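Local coordinates for protein 5-oxoprolinase subunit A (Thermus thermophilus, PDB 2DFA) that probably catalyses the ATP-driven cleavage of 5-oxoproline to L-glutamate, as one subunit of a complex of three different proteins, at residues Lys2-Ala7 / Ala217-Ile222; Phe25-Ser30 / Val232-Arg237; Pro140-Pro145 / Val161-Pro166. All coordinates share one frame; numbering follows the deposited sequence.

Interaction 1. Residues Lys2-Ala7 / Ala217-Ile222; sequences KVDLNA and ADTLCI
Asp4 and Thr219 each set a key group anti to the backbone N: CG in Asp4 (chi1 172°) and OG1 in Thr219 (chi1 -177°). The two side chains run alongside each other in the same direction, with OG1 against the carboxylate. They belong to neighbouring parallel strands, 2-9 and 219-222, of a curled sheet consistent with the beta/alpha barrel of the LamB/YcsF family. Thr219 OG1 donates to Asp4 OD1 at 2.6 Å, on the lone pair anti to the other carboxylate oxygen, and accepts from Asn6 ND2 at 2.8 Å. That second bond is almost straight (169° at the hydrogen) and lies in the amide plane, the Asn6 chain running roughly perpendicular to that of Thr219. Two bonds thus hold the hydroxyl, one donated and one accepted. A second shell fixes those partners: Asp4 OD2 bonds the hydroxyls of Ser29 and Ser30, Asn6 ND2 also donates to Glu163, and Asn6 OD1 accepts from Lys109 and Asn32. The register is kept by alternating backbone bonds, Leu220 N to Asp4 O at 2.8 Å and Asn6 N to Leu220 O at 2.9 Å. Ile222 N then reaches Asn6 O, also at 2.9 Å. On the opposite face, that of Leu5 and Leu220, the packing is apolar and is covered by helices 189-201 and 229-241. Val3 CG2 meets Leu220 CG at 4.0 Å, and Leu5 CD2 meets Leu220 CD1 at 3.8 Å. The other branch of Leu5 is pressed harder, Leu5 CD1 approaching Ile222 CG1 to 3.3 Å, closer than two carbons normally pack.

Interaction 2. Residues Phe25-Ser30 / Val232-Arg237; sequences FPLVSS and VARAVR
Leu27 meets helix 229-241 through both methyls and its carbonyl. Its CD1 sits 3.5 Å from Ala233 CB and 3.6 Å from the backbone N of Arg234, so it touches the helix surface itself as well as a side chain. Its other branch, CD2, lies obliquely to the Arg234 guanidinium, 4.2 Å from NH1, a looser contact at the more exposed side. The Leu27 carbonyl is approached by Arg237: NH1 comes within 2.8 Å of Leu27 O, but the angle at the hydrogen is only 123°, and the bond is weak. Arg237 CD lies 3.2 Å from Leu27 O, so the aliphatic chain also touches it. Pro26 O lies obliquely to the same guanidinium, 4.2 Å from Arg237 NE. In the beta/alpha fold this is where the loop between helix 21-24 and strand 30-34 packs against the outer helix 229-241. In Arg237, chi1 (-171°) puts CG anti to the backbone N, and the chain, extended from CG to NE, carries the guanidinium to Leu27 O. One helical turn separates it from Ala233, and the bond from Arg237 N to Ala233 O (2.9 Å) fixes their spacing. Further in, Val236 of the helix packs on Leu5 of strand 2-9 and on Ala196 of helix 189-201. The loop is tied to that same strand by Val28, which packs on Ala7, and by Ser29 OG, hydrogen-bonded to Leu5 N.

Interaction 3. Residues Pro140-Pro145 / Val161-Pro166; sequences PLVVLP and VLEAFP
Val161 and Val143 share the central bond of this strand pair, Val143 N to Val161 O at 2.9 Å and 168° at the hydrogen. Val161 N donates in turn to Leu141 O (2.9 Å) and Glu163 N to Val143 O (3.1 Å), the alternation expected of parallel strands. The pair opens and closes a beta-alpha-beta unit, strand 141-143, helix 148-155 and strand 160-164, within the curled parallel sheet. The strand axes diverge by 38°, consistent with the twist of such a sheet. Glu163, on strand 160-164, sends its carboxylate to an outside partner: OE2 forms a salt bridge with Lys109 NZ. Glu163 CB rests 3.8 Å from Val142 CG1, so a valine methyl packs beside the acidic chain. The Val143 and Leu162 side chains share the other face of the sheet, which is turned to helix 148-155. There Leu162 CD2 touches both Val143 CG2 and Pro145 CB, each at 3.9 Å. At the start of the pair, Pro140 CB packs on Val161 CG2 at 3.7 Å. At the far end Pro145 has no N-H to give, and Pro145 CD instead lies 3.3 Å from Glu163 O. Leu144 and Phe165 complete the packing there, their side chains roughly perpendicular, with Tyr115 of helix 112-120 touching both. An alanine in place of Phe165 would probably open a gap beside Leu144 and let its isobutyl group turn more freely. Phe165 CG sits anti to the carbonyl carbon (chi1 -53°), and from there the ring meets Leu144. The contact is made at the edge of the ring, near its plane, where Leu144 CD2 approaches Phe165 CE1 to 3.2 Å.

Overall arrangement
Interactions 1 and 3 lie in one parallel sheet, their centres about 8 Å apart, because strand 160-164 is the neighbour of strand 219-222; Cys221 N bonds Ala164 O, and Asp218 OD2 bonds Leu162 N. Interaction 2 lies on the helix side, its centre about 9 Å from that of interaction 1 and about 17 Å from that of interaction 3, which it does not touch. Along the chain, interactions 1 and 2 cross, their segments alternating, while interaction 3 is nested inside both. Early and late parts of the chain are thereby brought together across some 200 residues, consistent with closing a beta/alpha barrel as in this family. Asn6 and Glu163 lie near a possible empty metal site formed by Asp8, His62 and His111.

Interaction 1. Residues Lys2-Ala7 / Ala217-Ile222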
loop_
_atom_site.group_PDB
_atom_site.type_symbol
_atom_site.label_atom_id
_atom_site.label_comp_id
_atom_site.label_asym_id
_atom_site.label_seq_id
_atom_site.Cartn_x
_atom_site.Cartn_y
_atom_site.Cartn_z
ATOM N N LYS A 2 -34.338 22.805 12.798
ATOM C CA LYS A 2 -33.446 21.650 12.873
ATOM C C LYS A 2 -32.144 21.824 12.095
ATOM O O LYS A 2 -32.054 22.632 11.172
ATOM C CB LYS A 2 -34.173 20.399 12.371
ATOM C CG LYS A 2 -34.347 20.337 10.864
ATOM C CD LYS A 2 -35.271 19.196 10.466
ATOM C CE LYS A 2 -35.197 18.903 8.972
ATOM N NZ LYS A 2 -33.905 18.252 8.592
ATOM N N VAL A 3 -31.134 21.057 12.481
ATOM C CA VAL A 3 -29.841 21.116 11.817
ATOM C C VAL A 3 -29.111 19.797 12.009
ATOM O O VAL A 3 -29.335 19.083 12.988
ATOM C CB VAL A 3 -28.966 22.266 12.381
ATOM C CG1 VAL A 3 -28.571 21.972 13.811
ATOM C CG2 VAL A 3 -27.722 22.458 11.512
ATOM N N ASP A 4 -28.238 19.472 11.066
ATOM C CA ASP A 4 -27.475 18.243 11.154
ATOM C C ASP A 4 -26.073 18.536 11.679
ATOM O O ASP A 4 -25.459 19.540 11.320
ATOM C CB ASP A 4 -27.396 17.572 9.777
ATOM C CG ASP A 4 -26.453 16.378 9.760
ATOM O OD1 ASP A 4 -25.230 16.581 9.588
ATOM O OD2 ASP A 4 -26.933 15.241 9.931
ATOM N N LEU A 5 -25.593 17.664 12.554
ATOM C CA LEU A 5 -24.256 17.779 13.116
ATOM C C LEU A 5 -23.474 16.610 12.537
ATOM O O LEU A 5 -23.845 15.454 12.746
ATOM C CB LEU A 5 -24.304 17.665 14.643
ATOM C CG LEU A 5 -24.124 18.953 15.453
ATOM C CD1 LEU A 5 -22.675 19.407 15.369
ATOM C CD2 LEU A 5 -25.059 20.028 14.930
ATOM N N ASN A 6 -22.400 16.900 11.805
ATOM C CA ASN A 6 -21.610 15.833 11.208
ATOM C C ASN A 6 -20.156 15.846 11.664
ATOM O O ASN A 6 -19.600 16.889 12.012
ATOM C CB ASN A 6 -21.679 15.913 9.677
ATOM C CG ASN A 6 -20.652 16.865 9.085
ATOM O OD1 ASN A 6 -19.466 16.539 8.992
ATOM N ND2 ASN A 6 -21.103 18.050 8.687
ATOM N N ALA A 7 -19.549 14.666 11.677
ATOM C CA ALA A 7 -18.157 14.529 12.074
ATOM C C ALA A 7 -17.544 13.369 11.301
ATOM O O ALA A 7 -18.243 12.428 10.913
ATOM C CB ALA A 7 -18.059 14.268 13.569
ATOM N N ALA A 217 -26.448 27.006 7.196
ATOM C CA ALA A 217 -25.918 25.734 7.650
ATOM C C ALA A 217 -26.912 24.579 7.632
ATOM O O ALA A 217 -27.711 24.428 8.558
ATOM C CB ALA A 217 -25.350 25.900 9.051
ATOM N N ASP A 218 -26.869 23.767 6.580
ATOM C CA ASP A 218 -27.745 22.604 6.509
ATOM C C ASP A 218 -27.114 21.603 7.467
ATOM O O ASP A 218 -27.797 20.819 8.127
ATOM C CB ASP A 218 -27.785 22.020 5.092
ATOM C CG ASP A 218 -28.460 22.945 4.095
ATOM O OD1 ASP A 218 -29.438 23.625 4.482
ATOM O OD2 ASP A 218 -28.031 22.982 2.922
ATOM N N THR A 219 -25.788 21.653 7.548
ATOM C CA THR A 219 -25.047 20.771 8.434
ATOM C C THR A 219 -23.856 21.516 9.031
ATOM O O THR A 219 -23.282 22.398 8.394
ATOM C CB THR A 219 -24.550 19.502 7.680
ATOM O OG1 THR A 219 -23.886 18.626 8.599
ATOM C CG2 THR A 219 -23.589 19.885 6.565
ATOM N N LEU A 220 -23.508 21.165 10.262
ATOM C CA LEU A 220 -22.386 21.774 10.966
ATOM C C LEU A 220 -21.285 20.733 11.148
ATOM O O LEU A 220 -21.519 19.676 11.733
ATOM C CB LEU A 220 -22.832 22.272 12.342
ATOM C CG LEU A 220 -23.903 23.367 12.391
ATOM C CD1 LEU A 220 -24.300 23.623 13.841
ATOM C CD2 LEU A 220 -23.371 24.635 11.748
ATOM N N CYS A 221 -20.084 21.037 10.662
ATOM C CA CYS A 221 -18.964 20.108 10.782
ATOM C C CYS A 221 -18.224 20.244 12.103
ATOM O O CYS A 221 -17.937 21.351 12.554
ATOM C CB CYS A 221 -17.972 20.313 9.637
ATOM S SG CYS A 221 -16.492 19.258 9.744
ATOM N N ILE A 222 -17.915 19.105 12.715
ATOM C CA ILE A 222 -17.188 19.071 13.979
ATOM C C ILE A 222 -15.876 18.317 13.778
ATOM O O ILE A 222 -15.860 17.248 13.167
ATOM C CB ILE A 222 -17.993 18.347 15.075
ATOM C CG1 ILE A 222 -19.373 18.990 15.224
ATOM C CG2 ILE A 222 -17.230 18.389 16.391
ATOM C CD1 ILE A 222 -19.338 20.487 15.478
#

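Interaction 2. Residues Phe25-Ser30 / Val232-Arg237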
loop_
_atom_site.group_PDB
_atom_site.type_symbol
_atom_site.label_atom_id
_atom_site.label_comp_id
_atom_site.label_asym_id
_atom_site.label_seq_id
_atom_site.Cartn_x
_atom_site.Cartn_y
_atom_site.Cartn_z
ATOM N N PHE A 25 -19.897 9.663 18.153
ATOM C CA PHE A 25 -21.153 9.151 17.604
ATOM C C PHE A 25 -22.419 9.473 18.391
ATOM O O PHE A 25 -23.463 9.756 17.804
ATOM C CB PHE A 25 -21.058 7.641 17.389
ATOM C CG PHE A 25 -20.384 7.256 16.102
ATOM C CD1 PHE A 25 -19.157 7.811 15.752
ATOM C CD2 PHE A 25 -20.967 6.329 15.247
ATOM C CE1 PHE A 25 -18.521 7.444 14.566
ATOM C CE2 PHE A 25 -20.335 5.956 14.057
ATOM C CZ PHE A 25 -19.113 6.512 13.718
ATOM N N PRO A 26 -22.357 9.427 19.729
ATOM C CA PRO A 26 -23.574 9.737 20.486
ATOM C C PRO A 26 -23.944 11.224 20.462
ATOM O O PRO A 26 -25.000 11.616 20.962
ATOM C CB PRO A 26 -23.235 9.239 21.890
ATOM C CG PRO A 26 -21.761 9.494 21.981
ATOM C CD PRO A 26 -21.261 9.022 20.628
ATOM N N LEU A 27 -23.083 12.042 19.863
ATOM C CA LEU A 27 -23.313 13.482 19.797
ATOM C C LEU A 27 -23.731 14.013 18.424
ATOM O O LEU A 27 -24.374 15.060 18.330
ATOM C CB LEU A 27 -22.049 14.221 20.238
ATOM C CG LEU A 27 -21.418 13.807 21.569
ATOM C CD1 LEU A 27 -20.085 14.519 21.739
ATOM C CD2 LEU A 27 -22.362 14.136 22.717
ATOM N N VAL A 28 -23.368 13.304 17.359
ATOM C CA VAL A 28 -23.691 13.770 16.011
ATOM C C VAL A 28 -24.877 13.061 15.380
ATOM O O VAL A 28 -25.287 11.997 15.841
ATOM C CB VAL A 28 -22.467 13.613 15.075
ATOM C CG1 VAL A 28 -21.276 14.364 15.651
ATOM C CG2 VAL A 28 -22.122 12.146 14.908
ATOM N N SER A 29 -25.434 13.653 14.328
ATOM C CA SER A 29 -26.555 13.035 13.636
ATOM C C SER A 29 -26.095 12.349 12.350
ATOM O O SER A 29 -26.780 11.473 11.842
ATOM C CB SER A 29 -27.658 14.062 13.330
ATOM O OG SER A 29 -27.167 15.166 12.590
ATOM N N SER A 30 -24.934 12.746 11.827
ATOM C CA SER A 30 -24.393 12.129 10.614
ATOM C C SER A 30 -22.880 11.975 10.753
ATOM O O SER A 30 -22.233 12.744 11.459
ATOM C CB SER A 30 -24.711 12.960 9.357
ATOM O OG SER A 30 -26.090 12.931 9.026
ATOM N N VAL A 232 -16.028 19.773 22.267
ATOM C CA VAL A 232 -16.637 20.755 21.380
ATOM C C VAL A 232 -17.986 20.242 20.897
ATOM O O VAL A 232 -18.989 20.953 20.959
ATOM C CB VAL A 232 -15.743 21.037 20.150
ATOM C CG1 VAL A 232 -16.387 22.099 19.272
ATOM C CG2 VAL A 232 -14.361 21.483 20.603
ATOM N N ALA A 233 -18.005 19.003 20.417
ATOM C CA ALA A 233 -19.234 18.393 19.924
ATOM C C ALA A 233 -20.294 18.388 21.023
ATOM O O ALA A 233 -21.466 18.674 20.778
ATOM C CB ALA A 233 -18.959 16.968 19.455
ATOM N N ARG A 234 -19.869 18.060 22.237
ATOM C CA ARG A 234 -20.776 18.020 23.377
ATOM C C ARG A 234 -21.365 19.410 23.590
ATOM O O ARG A 234 -22.586 19.589 23.603
ATOM C CB ARG A 234 -20.016 17.586 24.631
ATOM C CG ARG A 234 -20.901 17.215 25.811
ATOM C CD ARG A 234 -20.055 16.954 27.051
ATOM N NE ARG A 234 -18.914 16.090 26.759
ATOM C CZ ARG A 234 -19.010 14.818 26.386
ATOM N NH1 ARG A 234 -20.201 14.246 26.260
ATOM N NH2 ARG A 234 -17.912 14.117 26.130
ATOM N N ALA A 235 -20.481 20.391 23.749
ATOM C CA ALA A 235 -20.892 21.770 23.968
ATOM C C ALA A 235 -21.857 22.252 22.890
ATOM O O ALA A 235 -22.875 22.871 23.193
ATOM C CB ALA A 235 -19.663 22.677 24.015
ATOM N N VAL A 236 -21.540 21.960 21.633
ATOM C CA VAL A 236 -22.384 22.386 20.524
ATOM C C VAL A 236 -23.768 21.747 20.525
ATOM O O VAL A 236 -24.773 22.442 20.375
ATOM C CB VAL A 236 -21.709 22.104 19.162
ATOM C CG1 VAL A 236 -22.647 22.483 18.026
ATOM C CG2 VAL A 236 -20.412 22.890 19.053
ATOM N N ARG A 237 -23.828 20.429 20.690
ATOM C CA ARG A 237 -25.112 19.738 20.691
ATOM C C ARG A 237 -26.010 20.221 21.827
ATOM O O ARG A 237 -27.206 20.444 21.634
ATOM C CB ARG A 237 -24.915 18.226 20.813
ATOM C CG ARG A 237 -26.202 17.438 20.602
ATOM C CD ARG A 237 -26.023 15.959 20.912
ATOM N NE ARG A 237 -27.250 15.204 20.672
ATOM C CZ ARG A 237 -27.755 14.955 19.468
ATOM N NH1 ARG A 237 -27.137 15.398 18.382
ATOM N NH2 ARG A 237 -28.883 14.269 19.348
#

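Interaction 3. Residues Pro140-Pro145 / Val161-Pro166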
loop_
_atom_site.group_PDB
_atom_site.type_symbol
_atom_site.label_atom_id
_atom_site.label_comp_id
_atom_site.label_asym_id
_atom_site.label_seq_id
_atom_site.Cartn_x
_atom_site.Cartn_y
_atom_site.Cartn_z
ATOM N N PRO A 140 -27.139 13.045 -1.837
ATOM C CA PRO A 140 -26.801 14.456 -1.634
ATOM C C PRO A 140 -25.290 14.602 -1.460
ATOM O O PRO A 140 -24.635 13.724 -0.903
ATOM C CB PRO A 140 -27.566 14.815 -0.366
ATOM C CG PRO A 140 -27.560 13.536 0.394
ATOM C CD PRO A 140 -27.848 12.500 -0.666
ATOM N N LEU A 141 -24.745 15.700 -1.958
ATOM C CA LEU A 141 -23.320 15.961 -1.841
ATOM C C LEU A 141 -23.141 17.144 -0.907
ATOM O O LEU A 141 -23.769 18.188 -1.092
ATOM C CB LEU A 141 -22.729 16.280 -3.221
ATOM C CG LEU A 141 -21.215 16.487 -3.341
ATOM C CD1 LEU A 141 -20.476 15.259 -2.808
ATOM C CD2 LEU A 141 -20.858 16.737 -4.802
ATOM N N VAL A 142 -22.310 16.966 0.115
ATOM C CA VAL A 142 -22.027 18.024 1.078
ATOM C C VAL A 142 -20.947 18.912 0.471
ATOM O O VAL A 142 -19.897 18.422 0.047
ATOM C CB VAL A 142 -21.529 17.430 2.419
ATOM C CG1 VAL A 142 -21.129 18.543 3.385
ATOM C CG2 VAL A 142 -22.622 16.571 3.026
ATOM N N VAL A 143 -21.202 20.215 0.427
ATOM C CA VAL A 143 -20.245 21.141 -0.165
ATOM C C VAL A 143 -20.042 22.407 0.650
ATOM O O VAL A 143 -20.787 22.691 1.589
ATOM C CB VAL A 143 -20.696 21.581 -1.576
ATOM C CG1 VAL A 143 -21.129 20.380 -2.392
ATOM C CG2 VAL A 143 -21.836 22.582 -1.467
ATOM N N LEU A 144 -19.014 23.162 0.277
ATOM C CA LEU A 144 -18.719 24.436 0.919
ATOM C C LEU A 144 -19.443 25.472 0.075
ATOM O O LEU A 144 -19.211 25.572 -1.129
ATOM C CB LEU A 144 -17.217 24.726 0.908
ATOM C CG LEU A 144 -16.492 24.602 2.249
ATOM C CD1 LEU A 144 -15.045 25.055 2.087
ATOM C CD2 LEU A 144 -17.195 25.457 3.291
ATOM N N PRO A 145 -20.341 26.250 0.694
ATOM C CA PRO A 145 -21.085 27.271 -0.049
ATOM C C PRO A 145 -20.200 28.346 -0.680
ATOM O O PRO A 145 -19.175 28.733 -0.115
ATOM C CB PRO A 145 -22.041 27.832 1.005
ATOM C CG PRO A 145 -21.256 27.674 2.279
ATOM C CD PRO A 145 -20.675 26.290 2.129
ATOM N N VAL A 161 -25.904 19.909 -0.196
ATOM C CA VAL A 161 -26.093 20.196 1.223
ATOM C C VAL A 161 -24.998 21.164 1.660
ATOM O O VAL A 161 -23.811 20.864 1.523
ATOM C CB VAL A 161 -25.991 18.905 2.071
ATOM C CG1 VAL A 161 -26.180 19.230 3.538
ATOM C CG2 VAL A 161 -27.030 17.895 1.612
ATOM N N LEU A 162 -25.398 22.320 2.187
ATOM C CA LEU A 162 -24.445 23.338 2.618
ATOM C C LEU A 162 -23.876 23.129 4.012
ATOM O O LEU A 162 -24.608 23.023 4.996
ATOM C CB LEU A 162 -25.086 24.724 2.521
ATOM C CG LEU A 162 -25.611 25.075 1.126
ATOM C CD1 LEU A 162 -26.105 26.517 1.112
ATOM C CD2 LEU A 162 -24.499 24.886 0.095
ATOM N N GLU A 163 -22.551 23.091 4.084
ATOM C CA GLU A 163 -21.843 22.876 5.337
ATOM C C GLU A 163 -21.256 24.158 5.917
ATOM O O GLU A 163 -20.776 25.025 5.186
ATOM C CB GLU A 163 -20.733 21.847 5.114
ATOM C CG GLU A 163 -19.836 21.606 6.302
ATOM C CD GLU A 163 -18.915 20.417 6.087
ATOM O OE1 GLU A 163 -18.195 20.389 5.065
ATOM O OE2 GLU A 163 -18.913 19.511 6.947
ATOM N N ALA A 164 -21.311 24.270 7.240
ATOM C CA ALA A 164 -20.770 25.424 7.951
ATOM C C ALA A 164 -19.848 24.879 9.032
ATOM O O ALA A 164 -20.023 23.746 9.495
ATOM C CB ALA A 164 -21.902 26.250 8.577
ATOM N N PHE A 165 -18.872 25.683 9.442
ATOM C CA PHE A 165 -17.908 25.250 10.444
ATOM C C PHE A 165 -17.859 26.138 11.678
ATOM O O PHE A 165 -17.176 27.159 11.687
ATOM C CB PHE A 165 -16.510 25.183 9.821
ATOM C CG PHE A 165 -16.446 24.359 8.568
ATOM C CD1 PHE A 165 -16.952 24.852 7.369
ATOM C CD2 PHE A 165 -15.900 23.079 8.591
ATOM C CE1 PHE A 165 -16.914 24.080 6.210
ATOM C CE2 PHE A 165 -15.858 22.300 7.438
ATOM C CZ PHE A 165 -16.368 22.805 6.244
ATOM N N PRO A 166 -18.573 25.749 12.744
ATOM C CA PRO A 166 -18.574 26.551 13.971
ATOM C C PRO A 166 -17.192 26.682 14.616
ATOM O O PRO A 166 -16.965 27.584 15.422
ATOM C CB PRO A 166 -19.578 25.819 14.863
ATOM C CG PRO A 166 -19.506 24.400 14.376
ATOM C CD PRO A 166 -19.449 24.573 12.880
#